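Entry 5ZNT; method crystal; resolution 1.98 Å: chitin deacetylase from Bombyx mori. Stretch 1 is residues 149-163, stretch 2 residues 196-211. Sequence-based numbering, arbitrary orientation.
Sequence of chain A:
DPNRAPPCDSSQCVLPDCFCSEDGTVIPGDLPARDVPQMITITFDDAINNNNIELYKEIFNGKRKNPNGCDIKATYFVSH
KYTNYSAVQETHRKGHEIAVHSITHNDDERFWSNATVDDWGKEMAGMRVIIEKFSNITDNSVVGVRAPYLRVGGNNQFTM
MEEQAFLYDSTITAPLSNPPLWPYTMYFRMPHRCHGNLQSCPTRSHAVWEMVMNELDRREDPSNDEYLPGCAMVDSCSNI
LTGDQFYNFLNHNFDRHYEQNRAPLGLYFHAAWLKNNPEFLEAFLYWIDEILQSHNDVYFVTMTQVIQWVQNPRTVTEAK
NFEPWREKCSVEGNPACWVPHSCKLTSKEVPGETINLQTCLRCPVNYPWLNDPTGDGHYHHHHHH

Stretch 1 (149-163) YLRVGGNNQFTMMEE
Stretch 2, residues 196-211: GNLQSCPTRSHAVWEM

At the apolar centre of this contact lies Phe158, on a helix that runs on through Glu163, facing a largely irregular segment of stretch 2 that leads into a short strand including Trp209 and Glu210. The two stretches run in the same sense: Gly154 CA lies 4.2 Å from Cys201 CA, Phe158 CA 6.3 Å from His206 CA, and Glu162 CA 6.0 Å from Ala207 CA. Phe158 (chi1 m, chi2 78°) points toward stretch 2. Pro202, its ring C-gamma endo, covers one face, with Pro202 CG 3.7 Å from Phe158 CE1 and 4.0 Å from the ring centroid, a CH-pi contact that a flat aromatic and a rigid proline make well. Val208 (chi1 t) sits at the ring edge, its CB 4.1 Å from Phe158 CD2, and also reaches Met161 (m, t, p), whose CE is 3.8 Å from Val208 CG1. Val152 (chi1 t) extends the apolar patch from the loop before the helix, its CG1 3.9 Å from Pro202 CD.

His206 (chi1 m, chi2 -79°) joins this centre to the polar network. Phe158 CB lies over one face of the imidazole, 3.5 Å from its centroid, while the two rings are oblique, with planes at 40° and centroids 5.8 Å apart. The imidazole edge remains free for polar partners: His206 NE2 donates to Asn155 OD1 at 2.9 Å, and a water bridges His206 ND1 (2.7 Å from the water O) and Glu162 OE1 (2.6 Å).

Asn155 (chi1 m, chi2 -69°) suits its place because its amide both accepts and donates. Besides His206 NE2, its OD1 accepts from Thr203 N and Arg204 N, each at 2.9 Å, and its ND2 donates to Thr203 OG1 at 3.0 Å, with Thr203 in rotamer p. Arg204 (m, t, m, chi4 -87°) lays one guanidinium face over Asn155 CB, which is 3.4 Å from Arg204 NH2. About two turns further along the helix, Glu162 (t, t) extends its carboxylate so that OE1 accepts from Ala207 N at 3.0 Å, nearly linearly at 175°.

Near Gly154 the backbones meet directly, its N donating to Ser200 O at 2.7 Å. Glycine fits here: phi is 47° and psi -141°, and a CB would come within 2.6 Å of Ser200 OG. Gln199 (m, m, chi3 9°) reads the loop backbone with both ends of its amide, NE2 donating to Leu150 O at 2.9 Å and OE1 accepting from Val152 N at 3.1 Å. A water donates to Val152 O and Gln199 OE1 and accepts from Ser200 N.

At the far edge, Arg151 (m, m, m, chi4 177°) sets off sideways, and its end comes nearer to the type II turn Gly196-Gln199. Its NH1 and NH2 both donate to Asn197 O, at 3.0 and 2.9 Å, near the guanidinium plane, while Gln199 NE2 lies over one face, 3.6 Å from Arg151 NH1.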

ATOM      1  N   TYR A 149      -9.006   4.875  -7.406  1.00 19.46           N
ATOM      2  CA  TYR A 149      -8.922   6.320  -7.641  1.00 25.16           C
ATOM      3  C   TYR A 149      -8.760   7.115  -6.335  1.00 24.35           C
ATOM      4  O   TYR A 149      -9.043   8.319  -6.298  1.00 23.43           O
ATOM      5  CB  TYR A 149     -10.132   6.792  -8.489  1.00 23.07           C
ATOM      6  CG  TYR A 149     -10.330   5.847  -9.667  1.00 20.41           C
ATOM      7  CD1 TYR A 149      -9.549   5.955 -10.819  1.00 24.79           C
ATOM      8  CD2 TYR A 149     -11.220   4.777  -9.581  1.00 23.12           C
ATOM      9  CE1 TYR A 149      -9.694   5.048 -11.881  1.00 22.15           C
ATOM     10  CE2 TYR A 149     -11.357   3.851 -10.631  1.00 20.22           C
ATOM     11  CZ  TYR A 149     -10.591   4.001 -11.763  1.00 19.42           C
ATOM     12  OH  TYR A 149     -10.733   3.103 -12.792  1.00 21.31           O
ATOM     13  N   LEU A 150      -8.279   6.449  -5.273  1.00 16.80           N
ATOM     14  CA  LEU A 150      -8.098   7.040  -3.947  1.00 19.30           C
ATOM     15  C   LEU A 150      -9.373   7.743  -3.474  1.00 28.25           C
ATOM     16  O   LEU A 150      -9.332   8.814  -2.860  1.00 23.80           O
ATOM     17  CB  LEU A 150      -6.900   8.001  -3.929  1.00 18.56           C
ATOM     18  CG  LEU A 150      -5.553   7.396  -4.391  1.00 23.08           C
ATOM     19  CD1 LEU A 150      -4.418   8.417  -4.263  1.00 27.22           C
ATOM     20  CD2 LEU A 150      -5.212   6.179  -3.533  1.00 21.17           C
ATOM     21  N   ARG A 151     -10.529   7.128  -3.749  1.00 23.14           N
ATOM     22  CA  ARG A 151     -11.804   7.682  -3.302  1.00 22.47           C
ATOM     23  C   ARG A 151     -12.100   7.171  -1.901  1.00 25.40           C
ATOM     24  O   ARG A 151     -12.452   5.999  -1.716  1.00 23.34           O
ATOM     25  CB  ARG A 151     -12.934   7.311  -4.260  1.00 23.79           C
ATOM     26  CG  ARG A 151     -12.749   7.764  -5.696  1.00 23.44           C
ATOM     27  CD  ARG A 151     -12.394   9.243  -5.797  1.00 30.54           C
ATOM     28  NE  ARG A 151     -13.438  10.108  -5.247  1.00 29.71           N
ATOM     29  CZ  ARG A 151     -13.324  11.431  -5.165  1.00 37.54           C
ATOM     30  NH1 ARG A 151     -12.213  12.026  -5.590  1.00 33.07           N
ATOM     31  NH2 ARG A 151     -14.307  12.158  -4.642  1.00 32.19           N
ATOM     32  N   VAL A 152     -11.976   8.050  -0.907  1.00 24.03           N
ATOM     33  CA  VAL A 152     -12.287   7.674   0.461  1.00 18.14           C
ATOM     34  C   VAL A 152     -13.795   7.523   0.617  1.00 23.92           C
ATOM     35  O   VAL A 152     -14.573   8.285   0.026  1.00 26.65           O
ATOM     36  CB  VAL A 152     -11.734   8.727   1.433  1.00 23.80           C
ATOM     37  CG1 VAL A 152     -11.863   8.230   2.859  1.00 21.53           C
ATOM     38  CG2 VAL A 152     -10.283   9.027   1.068  1.00 24.52           C
ATOM     39  N   GLY A 153     -14.213   6.535   1.414  1.00 22.89           N
ATOM     40  CA  GLY A 153     -15.633   6.249   1.591  1.00 22.17           C
ATOM     41  C   GLY A 153     -16.252   6.782   2.877  1.00 26.40           C
ATOM     42  O   GLY A 153     -17.054   6.089   3.518  1.00 23.52           O
ATOM     43  N   GLY A 154     -15.892   8.007   3.260  1.00 25.71           N
ATOM     44  CA  GLY A 154     -16.409   8.591   4.490  1.00 30.29           C
ATOM     45  C   GLY A 154     -16.330   7.628   5.649  1.00 28.51           C
ATOM     46  O   GLY A 154     -15.373   6.861   5.780  1.00 33.30           O
ATOM     47  N   ASN A 155     -17.370   7.631   6.488  1.00 25.77           N
ATOM     48  CA  ASN A 155     -17.397   6.691   7.599  1.00 23.62           C
ATOM     49  C   ASN A 155     -17.721   5.279   7.135  1.00 25.03           C
ATOM     50  O   ASN A 155     -17.310   4.315   7.781  1.00 26.95           O
ATOM     51  CB  ASN A 155     -18.416   7.125   8.659  1.00 28.38           C
ATOM     52  CG  ASN A 155     -17.990   8.397   9.386  1.00 40.02           C
ATOM     53  OD1 ASN A 155     -17.019   8.389  10.167  1.00 33.93           O
ATOM     54  ND2 ASN A 155     -18.707   9.501   9.126  1.00 32.63           N
ATOM     55  N   ASN A 156     -18.470   5.149   6.041  1.00 27.97           N
ATOM     56  CA  ASN A 156     -18.900   3.831   5.584  1.00 28.03           C
ATOM     57  C   ASN A 156     -17.708   2.923   5.312  1.00 21.55           C
ATOM     58  O   ASN A 156     -17.701   1.762   5.734  1.00 27.53           O
ATOM     59  CB  ASN A 156     -19.765   3.966   4.333  1.00 21.74           C
ATOM     60  CG  ASN A 156     -21.163   4.470   4.654  1.00 28.77           C
ATOM     61  OD1 ASN A 156     -21.553   4.571   5.823  1.00 28.31           O
ATOM     62  ND2 ASN A 156     -21.915   4.790   3.623  1.00 25.81           N
ATOM     63  N   GLN A 157     -16.697   3.431   4.595  1.00 25.80           N
ATOM     64  CA  GLN A 157     -15.516   2.615   4.312  1.00 20.17           C
ATOM     65  C   GLN A 157     -14.904   2.093   5.598  1.00 26.03           C
ATOM     66  O   GLN A 157     -14.587   0.905   5.719  1.00 21.85           O
ATOM     67  CB  GLN A 157     -14.480   3.414   3.520  1.00 22.59           C
ATOM     68  CG  GLN A 157     -13.135   2.640   3.358  1.00 21.94           C
ATOM     69  CD  GLN A 157     -12.062   3.429   2.629  1.00 25.38           C
ATOM     70  OE1 GLN A 157     -12.302   4.551   2.186  1.00 24.78           O
ATOM     71  NE2 GLN A 157     -10.859   2.837   2.501  1.00 22.15           N
ATOM     72  N   PHE A 158     -14.771   2.973   6.600  1.00 25.01           N
ATOM     73  CA  PHE A 158     -14.073   2.591   7.815  1.00 21.74           C
ATOM     74  C   PHE A 158     -14.954   1.774   8.741  1.00 23.28           C
ATOM     75  O   PHE A 158     -14.441   0.893   9.436  1.00 23.73           O
ATOM     76  CB  PHE A 158     -13.510   3.851   8.495  1.00 28.17           C
ATOM     77  CG  PHE A 158     -12.375   4.451   7.732  1.00 20.93           C
ATOM     78  CD1 PHE A 158     -12.611   5.207   6.595  1.00 23.37           C
ATOM     79  CD2 PHE A 158     -11.059   4.168   8.088  1.00 26.00           C
ATOM     80  CE1 PHE A 158     -11.569   5.716   5.852  1.00 21.86           C
ATOM     81  CE2 PHE A 158     -10.007   4.672   7.347  1.00 22.62           C
ATOM     82  CZ  PHE A 158     -10.260   5.453   6.238  1.00 24.25           C
ATOM     83  N   THR A 159     -16.275   2.018   8.750  1.00 21.73           N
ATOM     84  CA  THR A 159     -17.169   1.090   9.435  1.00 27.65           C
ATOM     85  C   THR A 159     -17.008  -0.322   8.870  1.00 25.11           C
ATOM     86  O   THR A 159     -16.856  -1.293   9.618  1.00 21.55           O
ATOM     87  CB  THR A 159     -18.624   1.561   9.312  1.00 32.95           C
ATOM     88  OG1 THR A 159     -18.755   2.874   9.881  1.00 30.10           O
ATOM     89  CG2 THR A 159     -19.564   0.588  10.045  1.00 32.79           C
ATOM     90  N   MET A 160     -17.011  -0.444   7.541  1.00 25.46           N
ATOM     91  CA  MET A 160     -16.770  -1.751   6.933  1.00 25.41           C
ATOM     92  C   MET A 160     -15.448  -2.335   7.414  1.00 20.79           C
ATOM     93  O   MET A 160     -15.380  -3.497   7.829  1.00 24.67           O
ATOM     94  CB  MET A 160     -16.785  -1.636   5.403  1.00 17.99           C
ATOM     95  CG  MET A 160     -16.501  -2.965   4.666  1.00 20.51           C
ATOM     96  SD  MET A 160     -14.737  -3.367   4.537  1.00 22.24           S
ATOM     97  CE  MET A 160     -14.153  -2.133   3.379  1.00 18.44           C
ATOM     98  N   MET A 161     -14.379  -1.546   7.359  1.00 23.96           N
ATOM     99  CA  MET A 161     -13.063  -2.120   7.639  1.00 22.70           C
ATOM    100  C   MET A 161     -12.970  -2.602   9.074  1.00 23.26           C
ATOM    101  O   MET A 161     -12.331  -3.626   9.354  1.00 23.21           O
ATOM    102  CB  MET A 161     -11.973  -1.095   7.332  1.00 22.59           C
ATOM    103  CG  MET A 161     -11.867  -0.816   5.835  1.00 20.05           C
ATOM    104  SD  MET A 161     -10.562   0.338   5.429  1.00 23.09           S
ATOM    105  CE  MET A 161      -9.127  -0.568   6.002  1.00 19.25           C
ATOM    106  N   GLU A 162     -13.623  -1.900   9.998  1.00 24.67           N
ATOM    107  CA  GLU A 162     -13.611  -2.375  11.376  1.00 24.85           C
ATOM    108  C   GLU A 162     -14.426  -3.657  11.513  1.00 22.74           C
ATOM    109  O   GLU A 162     -13.970  -4.625  12.127  1.00 25.98           O
ATOM    110  CB  GLU A 162     -14.120  -1.293  12.334  1.00 26.58           C
ATOM    111  CG  GLU A 162     -14.023  -1.746  13.787  1.00 35.68           C
ATOM    112  CD  GLU A 162     -14.269  -0.639  14.816  1.00 36.15           C
ATOM    113  OE1 GLU A 162     -14.329   0.562  14.452  1.00 28.77           O
ATOM    114  OE2 GLU A 162     -14.404  -0.997  16.004  1.00 35.75           O
ATOM    115  N   GLU A 163     -15.634  -3.688  10.943  1.00 26.03           N
ATOM    116  CA  GLU A 163     -16.441  -4.909  11.004  1.00 27.78           C
ATOM    117  C   GLU A 163     -15.728  -6.091  10.354  1.00 29.12           C
ATOM    118  O   GLU A 163     -15.881  -7.227  10.807  1.00 27.21           O
ATOM    119  CB  GLU A 163     -17.797  -4.696  10.321  1.00 30.16           C
ATOM    120  CG  GLU A 163     -18.755  -3.787  11.082  1.00 34.60           C
ATOM    121  CD  GLU A 163     -20.045  -3.484  10.315  1.00 39.27           C
ATOM    122  OE1 GLU A 163     -20.214  -3.978   9.170  1.00 41.11           O
ATOM    123  OE2 GLU A 163     -20.899  -2.749  10.858  1.00 42.50           O
ATOM    124  N   GLY A 196      -8.426  16.592  -1.490  1.00 32.68           N
ATOM    125  CA  GLY A 196      -8.818  16.065  -2.782  1.00 33.53           C
ATOM    126  C   GLY A 196     -10.213  16.467  -3.226  1.00 41.34           C
ATOM    127  O   GLY A 196     -11.063  16.870  -2.418  1.00 41.02           O
ATOM    128  N   ASN A 197     -10.464  16.319  -4.522  1.00 39.40           N
ATOM    129  CA  ASN A 197     -11.708  16.789  -5.115  1.00 46.00           C
ATOM    130  C   ASN A 197     -12.901  16.016  -4.567  1.00 42.12           C
ATOM    131  O   ASN A 197     -12.993  14.795  -4.735  1.00 45.65           O
ATOM    132  CB  ASN A 197     -11.631  16.652  -6.636  1.00 49.99           C
ATOM    133  CG  ASN A 197     -12.923  17.047  -7.326  1.00 57.81           C
ATOM    134  OD1 ASN A 197     -13.530  18.068  -6.995  1.00 60.17           O
ATOM    135  ND2 ASN A 197     -13.354  16.234  -8.288  1.00 66.22           N
ATOM    136  N   LEU A 198     -13.809  16.731  -3.900  1.00 37.96           N
ATOM    137  CA  LEU A 198     -15.090  16.176  -3.465  1.00 41.72           C
ATOM    138  C   LEU A 198     -14.919  14.979  -2.532  1.00 43.21           C
ATOM    139  O   LEU A 198     -15.780  14.096  -2.484  1.00 40.50           O
ATOM    140  CB  LEU A 198     -15.956  15.785  -4.670  1.00 50.82           C
ATOM    141  CG  LEU A 198     -16.446  16.901  -5.599  1.00 57.90           C
ATOM    142  CD1 LEU A 198     -16.953  16.340  -6.942  1.00 53.58           C
ATOM    143  CD2 LEU A 198     -17.531  17.716  -4.899  1.00 46.05           C
ATOM    144  N   GLN A 199     -13.829  14.942  -1.767  1.00 36.70           N
ATOM    145  CA  GLN A 199     -13.541  13.767  -0.957  1.00 35.31           C
ATOM    146  C   GLN A 199     -14.443  13.729   0.267  1.00 38.78           C
ATOM    147  O   GLN A 199     -14.733  14.755   0.884  1.00 40.72           O
ATOM    148  CB  GLN A 199     -12.071  13.744  -0.519  1.00 26.93           C
ATOM    149  CG  GLN A 199     -11.071  13.441  -1.623  1.00 34.97           C
ATOM    150  CD  GLN A 199     -10.995  11.951  -1.973  1.00 29.80           C
ATOM    151  OE1 GLN A 199     -11.799  11.131  -1.516  1.00 25.87           O
ATOM    152  NE2 GLN A 199     -10.031  11.606  -2.789  1.00 32.06           N
ATOM    153  N   SER A 200     -14.870  12.531   0.627  1.00 33.40           N
ATOM    154  CA  SER A 200     -15.673  12.298   1.818  1.00 37.03           C
ATOM    155  C   SER A 200     -14.817  11.491   2.790  1.00 33.97           C
ATOM    156  O   SER A 200     -14.602  10.296   2.577  1.00 30.94           O
ATOM    157  CB  SER A 200     -16.969  11.576   1.428  1.00 38.57           C
ATOM    158  OG  SER A 200     -17.583  10.898   2.512  1.00 43.02           O
ATOM    159  N   CYS A 201     -14.301  12.159   3.872  1.00 27.40           N
ATOM    160  CA  CYS A 201     -13.423  11.510   4.841  1.00 30.99           C
ATOM    161  C   CYS A 201     -14.197  11.073   6.074  1.00 30.49           C
ATOM    162  O   CYS A 201     -15.248  11.640   6.399  1.00 31.55           O
ATOM    163  CB  CYS A 201     -12.293  12.458   5.275  1.00 33.08           C
ATOM    164  SG  CYS A 201     -11.094  12.826   4.011  1.00 31.70           S
ATOM    165  N   PRO A 202     -13.695  10.080   6.805  1.00 23.94           N
ATOM    166  CA  PRO A 202     -14.358   9.670   8.044  1.00 30.15           C
ATOM    167  C   PRO A 202     -14.345  10.790   9.074  1.00 35.54           C
ATOM    168  O   PRO A 202     -13.444  11.631   9.100  1.00 31.39           O
ATOM    169  CB  PRO A 202     -13.523   8.474   8.524  1.00 29.10           C
ATOM    170  CG  PRO A 202     -12.183   8.682   7.898  1.00 24.67           C
ATOM    171  CD  PRO A 202     -12.485   9.277   6.546  1.00 28.99           C
ATOM    172  N   THR A 203     -15.362  10.787   9.928  1.00 33.37           N
ATOM    173  CA  THR A 203     -15.460  11.744  11.018  1.00 37.23           C
ATOM    174  C   THR A 203     -15.601  11.098  12.375  1.00 38.96           C
ATOM    175  O   THR A 203     -15.239  11.730  13.373  1.00 41.81           O
ATOM    176  CB  THR A 203     -16.659  12.680  10.819  1.00 35.04           C
ATOM    177  OG1 THR A 203     -17.846  11.888  10.712  1.00 35.43           O
ATOM    178  CG2 THR A 203     -16.487  13.510   9.584  1.00 31.57           C
ATOM    179  N   ARG A 204     -16.114   9.870  12.452  1.00 30.99           N
ATOM    180  CA  ARG A 204     -16.283   9.197  13.726  1.00 31.85           C
ATOM    181  C   ARG A 204     -15.033   8.384  14.066  1.00 30.57           C
ATOM    182  O   ARG A 204     -14.076   8.306  13.288  1.00 30.14           O
ATOM    183  CB  ARG A 204     -17.535   8.319  13.699  1.00 37.17           C
ATOM    184  CG  ARG A 204     -18.814   9.085  13.378  1.00 36.48           C
ATOM    185  CD  ARG A 204     -20.065   8.257  13.663  1.00 49.81           C
ATOM    186  NE  ARG A 204     -20.141   7.082  12.802  1.00 50.19           N
ATOM    187  CZ  ARG A 204     -20.691   7.076  11.588  1.00 56.28           C
ATOM    188  NH1 ARG A 204     -21.221   8.191  11.090  1.00 49.15           N
ATOM    189  NH2 ARG A 204     -20.704   5.955  10.869  1.00 50.39           N
ATOM    190  N   SER A 205     -15.046   7.772  15.249  1.00 28.84           N
ATOM    191  CA  SER A 205     -13.953   6.926  15.700  1.00 33.75           C
ATOM    192  C   SER A 205     -14.047   5.559  15.036  1.00 38.36           C
ATOM    193  O   SER A 205     -15.116   4.939  15.020  1.00 31.92           O
ATOM    194  CB  SER A 205     -13.979   6.759  17.222  1.00 32.53           C
ATOM    195  OG  SER A 205     -13.765   8.004  17.852  1.00 45.11           O
ATOM    196  N   HIS A 206     -12.920   5.090  14.507  1.00 30.62           N
ATOM    197  CA  HIS A 206     -12.841   3.789  13.860  1.00 27.51           C
ATOM    198  C   HIS A 206     -11.534   3.140  14.278  1.00 28.89           C
ATOM    199  O   HIS A 206     -10.483   3.794  14.261  1.00 29.42           O
ATOM    200  CB  HIS A 206     -12.902   3.917  12.333  1.00 27.03           C
ATOM    201  CG  HIS A 206     -14.133   4.594  11.814  1.00 26.99           C
ATOM    202  ND1 HIS A 206     -15.347   3.948  11.691  1.00 26.89           N
ATOM    203  CD2 HIS A 206     -14.325   5.846  11.337  1.00 27.04           C
ATOM    204  CE1 HIS A 206     -16.237   4.779  11.176  1.00 24.08           C
ATOM    205  NE2 HIS A 206     -15.641   5.936  10.948  1.00 32.10           N
ATOM    206  N   ALA A 207     -11.601   1.861  14.652  1.00 31.25           N
ATOM    207  CA  ALA A 207     -10.428   1.103  15.093  1.00 28.85           C
ATOM    208  C   ALA A 207      -9.647   0.575  13.888  1.00 29.44           C
ATOM    209  O   ALA A 207      -9.527  -0.631  13.665  1.00 29.05           O
ATOM    210  CB  ALA A 207     -10.851  -0.036  16.010  1.00 27.81           C
ATOM    211  N   VAL A 208      -9.104   1.515  13.112  1.00 21.90           N
ATOM    212  CA  VAL A 208      -8.425   1.230  11.851  1.00 24.90           C
ATOM    213  C   VAL A 208      -7.196   2.116  11.773  1.00 26.64           C
ATOM    214  O   VAL A 208      -7.261   3.306  12.098  1.00 26.25           O
ATOM    215  CB  VAL A 208      -9.333   1.503  10.627  1.00 28.22           C
ATOM    216  CG1 VAL A 208      -8.601   1.148   9.327  1.00 25.70           C
ATOM    217  CG2 VAL A 208     -10.675   0.732  10.739  1.00 25.48           C
ATOM    218  N   TRP A 209      -6.091   1.561  11.294  1.00 19.41           N
ATOM    219  CA  TRP A 209      -4.907   2.365  11.028  1.00 19.86           C
ATOM    220  C   TRP A 209      -5.043   3.056   9.681  1.00 22.95           C
ATOM    221  O   TRP A 209      -5.629   2.513   8.741  1.00 22.79           O
ATOM    222  CB  TRP A 209      -3.651   1.496  11.024  1.00 19.99           C
ATOM    223  CG  TRP A 209      -3.216   1.026  12.361  1.00 28.08           C
ATOM    224  CD1 TRP A 209      -3.633  -0.103  13.025  1.00 28.69           C
ATOM    225  CD2 TRP A 209      -2.257   1.662  13.214  1.00 24.42           C
ATOM    226  NE1 TRP A 209      -2.984  -0.205  14.236  1.00 30.09           N
ATOM    227  CE2 TRP A 209      -2.143   0.868  14.380  1.00 25.54           C
ATOM    228  CE3 TRP A 209      -1.487   2.827  13.106  1.00 28.77           C
ATOM    229  CZ2 TRP A 209      -1.284   1.198  15.435  1.00 30.48           C
ATOM    230  CZ3 TRP A 209      -0.629   3.156  14.155  1.00 34.87           C
ATOM    231  CH2 TRP A 209      -0.538   2.338  15.307  1.00 32.13           C
ATOM    232  N   GLU A 210      -4.484   4.264   9.582  1.00 21.75           N
ATOM    233  CA  GLU A 210      -4.382   4.960   8.307  1.00 19.69           C
ATOM    234  C   GLU A 210      -2.913   5.071   7.925  1.00 24.88           C
ATOM    235  O   GLU A 210      -2.166   5.850   8.531  1.00 21.86           O
ATOM    236  CB  GLU A 210      -5.017   6.350   8.343  1.00 22.33           C
ATOM    237  CG  GLU A 210      -4.840   7.116   7.018  1.00 21.61           C
ATOM    238  CD  GLU A 210      -5.504   6.376   5.854  1.00 23.07           C
ATOM    239  OE1 GLU A 210      -6.587   5.805   6.074  1.00 23.56           O
ATOM    240  OE2 GLU A 210      -4.968   6.374   4.728  1.00 17.43           O
ATOM    241  N   MET A 211      -2.510   4.329   6.891  1.00 21.66           N
ATOM    242  CA  MET A 211      -1.180   4.498   6.307  1.00 19.69           C
ATOM    243  C   MET A 211      -1.254   5.691   5.370  1.00 20.59           C
ATOM    244  O   MET A 211      -1.367   5.564   4.149  1.00 19.62           O
ATOM    245  CB  MET A 211      -0.734   3.232   5.585  1.00 18.02           C
ATOM    246  CG  MET A 211      -0.341   2.112   6.542  1.00 24.53           C
ATOM    247  SD  MET A 211       1.088   2.532   7.594  1.00 29.24           S
ATOM    248  CE  MET A 211       2.349   2.909   6.364  1.00 23.84           C
TER
HETATM  249  O   HOH W   1     -14.306  10.444  -1.200  1.00 30.35           O
HETATM  250  O   HOH W   2     -20.864   4.253   8.550  1.00 34.49           O
HETATM  251  O   HOH W   3     -16.111   1.657  12.947  1.00 31.88           O